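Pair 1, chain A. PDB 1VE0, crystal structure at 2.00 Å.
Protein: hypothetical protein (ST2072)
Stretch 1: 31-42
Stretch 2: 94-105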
# COMPACT_ATOMS: atom_id res chain seq x y z
N GLY A 31 -23.17 1.58 -9.47
CA GLY A 31 -23.42 0.27 -10.04
C GLY A 31 -23.17 -0.76 -8.95
O GLY A 31 -23.76 -1.83 -8.95
N ILE A 32 -22.28 -0.41 -8.01
CA ILE A 32 -21.96 -1.29 -6.90
C ILE A 32 -22.62 -0.75 -5.62
O ILE A 32 -22.50 0.44 -5.31
CB ILE A 32 -20.43 -1.38 -6.67
CG1 ILE A 32 -19.76 -2.03 -7.89
CG2 ILE A 32 -20.14 -2.13 -5.38
CD1 ILE A 32 -20.14 -3.49 -8.12
N ASN A 33 -23.32 -1.62 -4.90
CA ASN A 33 -24.00 -1.25 -3.67
C ASN A 33 -23.20 -1.55 -2.41
O ASN A 33 -23.17 -0.75 -1.47
CB ASN A 33 -25.36 -1.97 -3.61
CG ASN A 33 -25.96 -1.97 -2.21
OD1 ASN A 33 -25.63 -2.82 -1.38
ND2 ASN A 33 -26.83 -1.00 -1.94
N ASN A 34 -22.55 -2.71 -2.38
CA ASN A 34 -21.75 -3.12 -1.23
C ASN A 34 -20.53 -3.83 -1.78
O ASN A 34 -20.65 -4.77 -2.56
CB ASN A 34 -22.57 -4.08 -0.36
CG ASN A 34 -21.79 -4.61 0.85
OD1 ASN A 34 -22.13 -5.66 1.40
ND2 ASN A 34 -20.75 -3.90 1.26
N GLY A 35 -19.34 -3.38 -1.39
CA GLY A 35 -18.15 -4.03 -1.90
C GLY A 35 -16.87 -3.25 -1.72
O GLY A 35 -16.71 -2.55 -0.72
N ILE A 36 -15.98 -3.35 -2.70
CA ILE A 36 -14.68 -2.68 -2.62
C ILE A 36 -14.36 -1.92 -3.90
O ILE A 36 -14.57 -2.41 -5.00
CB ILE A 36 -13.55 -3.71 -2.36
CG1 ILE A 36 -13.69 -4.32 -0.96
CG2 ILE A 36 -12.18 -3.05 -2.51
CD1 ILE A 36 -13.51 -3.31 0.16
N ALA A 37 -13.86 -0.70 -3.73
CA ALA A 37 -13.44 0.13 -4.84
C ALA A 37 -11.92 0.15 -4.81
O ALA A 37 -11.32 0.46 -3.78
CB ALA A 37 -13.98 1.55 -4.67
N HIS A 38 -11.31 -0.24 -5.92
CA HIS A 38 -9.86 -0.19 -6.02
C HIS A 38 -9.57 1.05 -6.85
O HIS A 38 -9.93 1.09 -8.03
CB HIS A 38 -9.33 -1.42 -6.74
CG HIS A 38 -9.52 -2.69 -5.98
ND1 HIS A 38 -8.62 -3.15 -5.05
CD2 HIS A 38 -10.53 -3.59 -6.00
CE1 HIS A 38 -9.07 -4.27 -4.52
NE2 HIS A 38 -10.22 -4.57 -5.08
N VAL A 39 -8.97 2.06 -6.25
CA VAL A 39 -8.64 3.31 -6.94
C VAL A 39 -7.21 3.10 -7.41
O VAL A 39 -6.27 3.05 -6.60
CB VAL A 39 -8.74 4.51 -6.00
CG1 VAL A 39 -8.41 5.81 -6.74
CG2 VAL A 39 -10.16 4.57 -5.43
N ILE A 40 -7.06 2.98 -8.72
CA ILE A 40 -5.78 2.66 -9.34
C ILE A 40 -5.28 3.61 -10.42
O ILE A 40 -6.07 4.12 -11.21
CB ILE A 40 -5.89 1.25 -10.02
CG1 ILE A 40 -6.23 0.20 -8.97
CG2 ILE A 40 -4.61 0.90 -10.79
CD1 ILE A 40 -7.01 -0.96 -9.54
N VAL A 41 -3.98 3.88 -10.45
CA VAL A 41 -3.47 4.67 -11.57
C VAL A 41 -2.53 3.71 -12.28
O VAL A 41 -1.81 2.95 -11.63
CB VAL A 41 -2.69 5.95 -11.15
CG1 VAL A 41 -3.67 7.00 -10.64
CG2 VAL A 41 -1.59 5.61 -10.12
N LYS A 42 -2.55 3.72 -13.60
CA LYS A 42 -1.66 2.85 -14.35
C LYS A 42 -0.40 3.64 -14.67
O LYS A 42 0.30 3.35 -15.64
CB LYS A 42 -2.33 2.38 -15.65
CG LYS A 42 -3.62 1.61 -15.45
CD LYS A 42 -4.19 1.21 -16.81
CE LYS A 42 -5.61 0.72 -16.71
NZ LYS A 42 -6.14 0.37 -18.07
N GLY A 94 2.67 3.62 -3.35
CA GLY A 94 1.77 2.70 -4.01
C GLY A 94 0.91 3.38 -5.06
O GLY A 94 0.60 4.57 -4.95
N ASN A 95 0.50 2.63 -6.07
CA ASN A 95 -0.31 3.19 -7.14
C ASN A 95 -1.79 2.93 -6.97
O ASN A 95 -2.57 3.19 -7.88
CB ASN A 95 0.14 2.62 -8.48
CG ASN A 95 -0.15 1.15 -8.60
OD1 ASN A 95 0.23 0.36 -7.74
ND2 ASN A 95 -0.85 0.77 -9.67
N SER A 96 -2.18 2.40 -5.81
CA SER A 96 -3.58 2.14 -5.55
C SER A 96 -3.90 2.18 -4.07
O SER A 96 -3.01 2.11 -3.22
CB SER A 96 -3.99 0.77 -6.10
OG SER A 96 -3.38 -0.29 -5.36
N ARG A 97 -5.19 2.31 -3.79
CA ARG A 97 -5.73 2.32 -2.43
C ARG A 97 -7.13 1.72 -2.54
O ARG A 97 -7.77 1.82 -3.58
CB ARG A 97 -5.83 3.76 -1.89
CG ARG A 97 -4.50 4.35 -1.44
CD ARG A 97 -3.98 3.60 -0.22
NE ARG A 97 -2.77 4.22 0.32
CZ ARG A 97 -1.55 4.04 -0.17
NH1 ARG A 97 -1.36 3.26 -1.23
NH2 ARG A 97 -0.50 4.61 0.44
N VAL A 98 -7.59 1.07 -1.47
CA VAL A 98 -8.93 0.50 -1.49
C VAL A 98 -9.86 1.34 -0.63
O VAL A 98 -9.44 1.91 0.37
CB VAL A 98 -8.94 -0.95 -0.96
CG1 VAL A 98 -8.09 -1.84 -1.86
CG2 VAL A 98 -8.41 -0.99 0.44
N VAL A 99 -11.11 1.44 -1.05
CA VAL A 99 -12.10 2.18 -0.30
C VAL A 99 -13.33 1.29 -0.27
O VAL A 99 -13.77 0.79 -1.30
CB VAL A 99 -12.45 3.55 -0.95
CG1 VAL A 99 -13.43 4.31 -0.07
CG2 VAL A 99 -11.19 4.37 -1.13
N PRO A 100 -13.86 1.02 0.93
CA PRO A 100 -15.04 0.15 0.95
C PRO A 100 -16.25 0.93 0.46
O PRO A 100 -16.28 2.15 0.54
CB PRO A 100 -15.16 -0.25 2.42
CG PRO A 100 -14.57 0.96 3.15
CD PRO A 100 -13.38 1.34 2.29
N ILE A 101 -17.22 0.20 -0.07
CA ILE A 101 -18.46 0.77 -0.56
C ILE A 101 -19.57 0.16 0.28
O ILE A 101 -19.59 -1.06 0.48
CB ILE A 101 -18.71 0.40 -2.04
CG1 ILE A 101 -17.55 0.89 -2.92
CG2 ILE A 101 -20.03 1.01 -2.51
CD1 ILE A 101 -17.65 0.44 -4.37
N ILE A 102 -20.49 0.98 0.77
CA ILE A 102 -21.59 0.47 1.57
C ILE A 102 -22.81 1.36 1.28
O ILE A 102 -22.69 2.58 1.20
CB ILE A 102 -21.23 0.47 3.08
CG1 ILE A 102 -22.29 -0.29 3.89
CG2 ILE A 102 -21.10 1.88 3.61
CD1 ILE A 102 -22.37 -1.78 3.55
N GLU A 103 -23.96 0.74 1.06
CA GLU A 103 -25.18 1.50 0.77
C GLU A 103 -24.99 2.32 -0.50
O GLU A 103 -25.58 3.39 -0.64
CB GLU A 103 -25.49 2.44 1.93
CG GLU A 103 -25.80 1.73 3.23
CD GLU A 103 -27.06 0.91 3.12
OE1 GLU A 103 -28.14 1.51 2.90
OE2 GLU A 103 -26.97 -0.34 3.22
N GLY A 104 -24.16 1.82 -1.42
CA GLY A 104 -23.91 2.53 -2.66
C GLY A 104 -23.00 3.75 -2.56
O GLY A 104 -22.81 4.46 -3.55
N LYS A 105 -22.44 4.00 -1.38
CA LYS A 105 -21.56 5.16 -1.16
C LYS A 105 -20.15 4.78 -0.65
O LYS A 105 -19.96 3.72 -0.07
CB LYS A 105 -22.18 6.11 -0.13
CG LYS A 105 -23.65 6.40 -0.35
CD LYS A 105 -24.15 7.50 0.59
CE LYS A 105 -24.21 7.03 2.03
NZ LYS A 105 -24.66 8.13 2.94
O HOH W 1 -23.51 2.71 -6.39
O HOH W 2 -25.00 -2.03 1.09

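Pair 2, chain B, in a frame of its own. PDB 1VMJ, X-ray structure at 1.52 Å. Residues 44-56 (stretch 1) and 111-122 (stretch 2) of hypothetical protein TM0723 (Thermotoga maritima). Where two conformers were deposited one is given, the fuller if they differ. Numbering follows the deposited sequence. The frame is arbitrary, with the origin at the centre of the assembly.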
# COMPACT_ATOMS: atom_id res chain seq x y z
N SER B 44 11.65 0.84 -21.96
CA SER B 44 10.26 0.61 -22.34
C SER B 44 9.79 1.48 -23.47
O SER B 44 8.84 1.10 -24.18
CB SER B 44 9.34 0.82 -21.14
OG SER B 44 9.18 2.21 -20.84
N GLY B 45 10.37 2.66 -23.58
CA GLY B 45 9.90 3.66 -24.55
C GLY B 45 8.56 4.29 -24.22
O GLY B 45 8.02 5.06 -25.02
N ILE B 46 8.00 3.98 -23.07
CA ILE B 46 6.72 4.52 -22.67
C ILE B 46 6.88 5.97 -22.23
O ILE B 46 7.74 6.29 -21.42
CB ILE B 46 6.08 3.65 -21.57
CG1 ILE B 46 5.69 2.31 -22.19
CG2 ILE B 46 4.88 4.36 -20.90
CD1 ILE B 46 5.36 1.21 -21.21
N LYS B 47 6.05 6.86 -22.78
CA LYS B 47 6.13 8.28 -22.46
C LYS B 47 5.24 8.63 -21.27
O LYS B 47 5.65 9.39 -20.40
CB LYS B 47 5.75 9.15 -23.65
CG LYS B 47 5.89 10.62 -23.30
CD LYS B 47 5.78 11.53 -24.48
CE LYS B 47 5.50 12.94 -24.02
NZ LYS B 47 4.15 12.97 -23.44
N GLU B 48 4.01 8.10 -21.26
CA GLU B 48 3.01 8.39 -20.22
C GLU B 48 2.39 7.08 -19.79
O GLU B 48 1.96 6.28 -20.62
CB GLU B 48 1.92 9.28 -20.79
CG GLU B 48 2.44 10.56 -21.45
CD GLU B 48 3.07 11.52 -20.46
OE1 GLU B 48 2.71 11.47 -19.27
OE2 GLU B 48 3.94 12.36 -20.88
N GLY B 49 2.34 6.84 -18.48
CA GLY B 49 1.81 5.58 -18.03
C GLY B 49 1.90 5.40 -16.53
O GLY B 49 2.06 6.37 -15.80
N LEU B 50 1.77 4.15 -16.10
CA LEU B 50 1.92 3.76 -14.70
C LEU B 50 2.88 2.61 -14.64
O LEU B 50 2.80 1.69 -15.46
CB LEU B 50 0.60 3.33 -14.08
CG LEU B 50 -0.50 4.38 -13.92
CD1 LEU B 50 -1.76 3.74 -13.36
CD2 LEU B 50 -0.04 5.47 -13.00
N LEU B 51 3.76 2.65 -13.65
CA LEU B 51 4.71 1.60 -13.35
C LEU B 51 4.34 0.97 -12.01
O LEU B 51 4.14 1.66 -11.02
CB LEU B 51 6.13 2.16 -13.28
CG LEU B 51 7.26 1.22 -12.85
CD1 LEU B 51 8.57 1.71 -13.45
CD2 LEU B 51 7.40 1.09 -11.35
N LEU B 52 4.24 -0.34 -11.99
CA LEU B 52 4.13 -1.13 -10.79
C LEU B 52 5.46 -1.80 -10.54
O LEU B 52 6.04 -2.38 -11.43
CB LEU B 52 3.07 -2.21 -11.02
CG LEU B 52 2.97 -3.34 -10.00
CD1 LEU B 52 2.47 -2.84 -8.68
CD2 LEU B 52 2.11 -4.47 -10.46
N CYS B 53 5.89 -1.75 -9.29
CA CYS B 53 7.03 -2.51 -8.87
C CYS B 53 6.69 -3.19 -7.55
O CYS B 53 6.42 -2.51 -6.55
CB CYS B 53 8.23 -1.59 -8.71
SG CYS B 53 9.73 -2.48 -8.24
N ASN B 54 6.74 -4.52 -7.55
CA ASN B 54 6.35 -5.28 -6.39
C ASN B 54 7.29 -6.42 -6.08
O ASN B 54 7.90 -6.99 -6.95
CB ASN B 54 4.90 -5.77 -6.51
CG ASN B 54 4.72 -6.87 -7.55
OD1 ASN B 54 4.37 -6.58 -8.70
ND2 ASN B 54 4.92 -8.15 -7.16
N ALA B 55 7.36 -6.74 -4.78
CA ALA B 55 8.03 -7.95 -4.33
C ALA B 55 7.18 -9.14 -4.77
O ALA B 55 5.99 -9.17 -4.51
CB ALA B 55 8.19 -7.93 -2.85
N MET B 56 7.81 -10.12 -5.42
CA MET B 56 7.12 -11.33 -5.85
C MET B 56 7.10 -12.38 -4.75
O MET B 56 6.46 -13.41 -4.88
CB MET B 56 7.77 -11.90 -7.09
CG MET B 56 7.76 -10.93 -8.23
SD MET B 56 8.30 -11.65 -9.80
CE MET B 56 6.82 -12.45 -10.39
N GLY B 111 5.08 -2.63 3.04
CA GLY B 111 4.28 -2.76 1.84
C GLY B 111 4.86 -3.70 0.80
O GLY B 111 6.06 -3.89 0.68
N ARG B 112 3.97 -4.22 -0.02
CA ARG B 112 4.35 -5.09 -1.11
C ARG B 112 4.88 -4.38 -2.36
O ARG B 112 5.72 -4.91 -3.06
CB ARG B 112 3.13 -5.93 -1.50
CG ARG B 112 3.29 -6.70 -2.81
CD ARG B 112 2.04 -7.48 -3.13
NE ARG B 112 2.12 -8.22 -4.36
CZ ARG B 112 1.73 -7.75 -5.54
NH1 ARG B 112 1.25 -6.53 -5.65
NH2 ARG B 112 1.77 -8.55 -6.60
N GLU B 113 4.31 -3.22 -2.66
CA GLU B 113 4.42 -2.63 -3.98
C GLU B 113 4.47 -1.11 -3.90
O GLU B 113 4.09 -0.50 -2.90
CB GLU B 113 3.27 -3.08 -4.89
CG GLU B 113 1.97 -2.36 -4.57
CD GLU B 113 0.67 -3.19 -4.38
OE1 GLU B 113 0.64 -4.39 -4.01
OE2 GLU B 113 -0.40 -2.56 -4.57
N VAL B 114 5.00 -0.52 -4.96
CA VAL B 114 4.79 0.89 -5.27
C VAL B 114 4.19 0.98 -6.66
O VAL B 114 4.46 0.12 -7.53
CB VAL B 114 6.09 1.72 -5.20
CG1 VAL B 114 6.65 1.65 -3.78
CG2 VAL B 114 7.13 1.24 -6.21
N VAL B 115 3.39 2.02 -6.86
CA VAL B 115 2.91 2.38 -8.17
C VAL B 115 3.36 3.82 -8.41
O VAL B 115 3.15 4.69 -7.56
CB VAL B 115 1.38 2.27 -8.27
CG1 VAL B 115 0.91 2.69 -9.66
CG2 VAL B 115 0.94 0.84 -7.95
N ILE B 116 4.02 4.03 -9.54
CA ILE B 116 4.68 5.27 -9.85
C ILE B 116 4.23 5.79 -11.20
O ILE B 116 4.17 5.02 -12.18
CB ILE B 116 6.22 5.07 -9.85
CG1 ILE B 116 6.73 4.52 -8.52
CG2 ILE B 116 6.92 6.37 -10.20
CD1 ILE B 116 8.12 4.12 -8.56
N ALA B 117 3.90 7.06 -11.26
CA ALA B 117 3.51 7.67 -12.53
C ALA B 117 4.73 7.79 -13.45
O ALA B 117 5.83 8.14 -13.00
CB ALA B 117 2.94 9.05 -12.28
N ILE B 118 4.50 7.53 -14.74
CA ILE B 118 5.47 7.83 -15.79
C ILE B 118 4.95 9.03 -16.54
O ILE B 118 3.84 9.00 -17.09
CB ILE B 118 5.68 6.63 -16.74
CG1 ILE B 118 6.07 5.37 -15.94
CG2 ILE B 118 6.71 6.95 -17.80
CD1 ILE B 118 7.22 5.54 -15.02
N THR B 119 5.77 10.07 -16.60
CA THR B 119 5.43 11.32 -17.23
C THR B 119 6.61 11.77 -18.06
O THR B 119 7.73 11.81 -17.56
CB THR B 119 5.10 12.37 -16.17
OG1 THR B 119 3.96 11.93 -15.43
CG2 THR B 119 4.76 13.68 -16.80
N ASP B 120 6.38 12.09 -19.32
CA ASP B 120 7.45 12.49 -20.23
C ASP B 120 8.69 11.56 -20.16
O ASP B 120 9.83 12.00 -20.02
CB ASP B 120 7.84 13.95 -19.95
CG ASP B 120 8.58 14.58 -21.11
OD1 ASP B 120 8.52 14.05 -22.25
OD2 ASP B 120 9.25 15.61 -20.89
N ARG B 121 8.42 10.26 -20.24
CA ARG B 121 9.43 9.20 -20.25
C ARG B 121 10.21 8.99 -18.94
O ARG B 121 11.21 8.28 -18.93
CB ARG B 121 10.40 9.39 -21.42
CG ARG B 121 9.77 9.22 -22.80
CD ARG B 121 10.83 8.90 -23.83
NE ARG B 121 11.46 7.59 -23.60
CZ ARG B 121 12.68 7.26 -24.03
NH1 ARG B 121 13.43 8.12 -24.75
NH2 ARG B 121 13.17 6.05 -23.76
N LYS B 122 9.75 9.57 -17.83
CA LYS B 122 10.48 9.44 -16.59
C LYS B 122 9.54 9.13 -15.46
O LYS B 122 8.38 9.54 -15.48
CB LYS B 122 11.19 10.74 -16.25
CG LYS B 122 12.21 11.21 -17.27
CD LYS B 122 13.37 10.25 -17.41
CE LYS B 122 14.37 10.69 -18.46
NZ LYS B 122 15.05 11.93 -18.01
O HOH W 3 10.52 5.65 -21.97
O HOH W 4 2.24 -8.15 -9.68
O HOH W 5 4.11 -10.38 -2.82

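Two antiparallel strands fix the spacing of their backbones through hydrogen bonds, and side chains must then fill whatever room that spacing leaves. Pairs 1 and 2 illustrate the principle well. Fourteen central residues superpose with an RMSD of 0.4 Å, and the strand directions make angles of 146° and 148°. In each, residue pairs alternate between hydrogen-bonded and non-hydrogen-bonded. A:Ala37 N donates to A:Val99 O at 2.9 Å, and A:Val99 N returns a bond of 2.9 Å to A:Ala37 O; at the matching positions B:Leu51 N reaches B:Ile116 O, and B:Ile116 N reaches B:Leu51 O, both at 2.8 Å.

The second stretch of each pair then enters a type I' turn, whose third residue, A:Gly104 or B:Arg121, has positive phi. Its amide is held by the first stretch: A:Gly104 N bonds to A:Asn33 O at 2.8 Å, and B:Arg121 N to B:Lys47 O at 2.9 Å. Where pair 1 has glycine, the arginine of pair 2 carries its side chain back over the first stretch, and a water accepts from B:Arg121 NE (2.7 Å) while donating to B:Ile46 O (2.9 Å).

An isoleucine is one shared element of the packing. A:Ile101 and B:Ile118 match, with side-chain centres 0.4 Å apart, and each lies across from a glycine, A:Gly35 or B:Gly49, which offers no side chain. Their chi2 rotamers differ, t in A:Ile101 and m in B:Ile118. In pair 1, A:Ile101 CD1 lies 3.7 Å from A:Ile32 CG2 and 3.8 Å from A:Ala37 CB. In pair 2, B:Ile118 CD1 packs 4.0 Å from B:Leu51 CB, while its CG2 lies 4.4 Å from B:Ile46 CG2. The larger B:Leu51, at the position of A:Ala37, brings CD2 to 4.2 Å from B:Ile116 CD1, where the alanine CB lies 4.5 Å from A:Val99 CB.

On the face bearing A:His38 and A:Val98, the imidazole approaches valine obliquely, ND1 to CG1 3.5 Å, and ND1 is buried without a polar partner. B:Leu52 replaces it with an apolar contact, CD1 to B:Val115 CG2 at 4.1 Å.

Polar solutions diverge at the ends. The amide of A:Asn34 sends ND2 to A:Ile101 O (3.2 Å), whereas the carboxylate of B:Glu48 accepts from the turn, B:Asp120 N to OE2 2.9 Å. At the other end, A:Asn95 ND2 donates to A:Val41 O (3.1 Å); in pair 2 the matching carbonyl, B:Ala55 O, accepts from B:Asn54 ND2 (3.0 Å), while B:Arg112 forms a salt bridge with its neighbour, NH1 to B:Glu113 OE1 2.8 Å. The backbone thus sets the register, while different side chains meet its local demands.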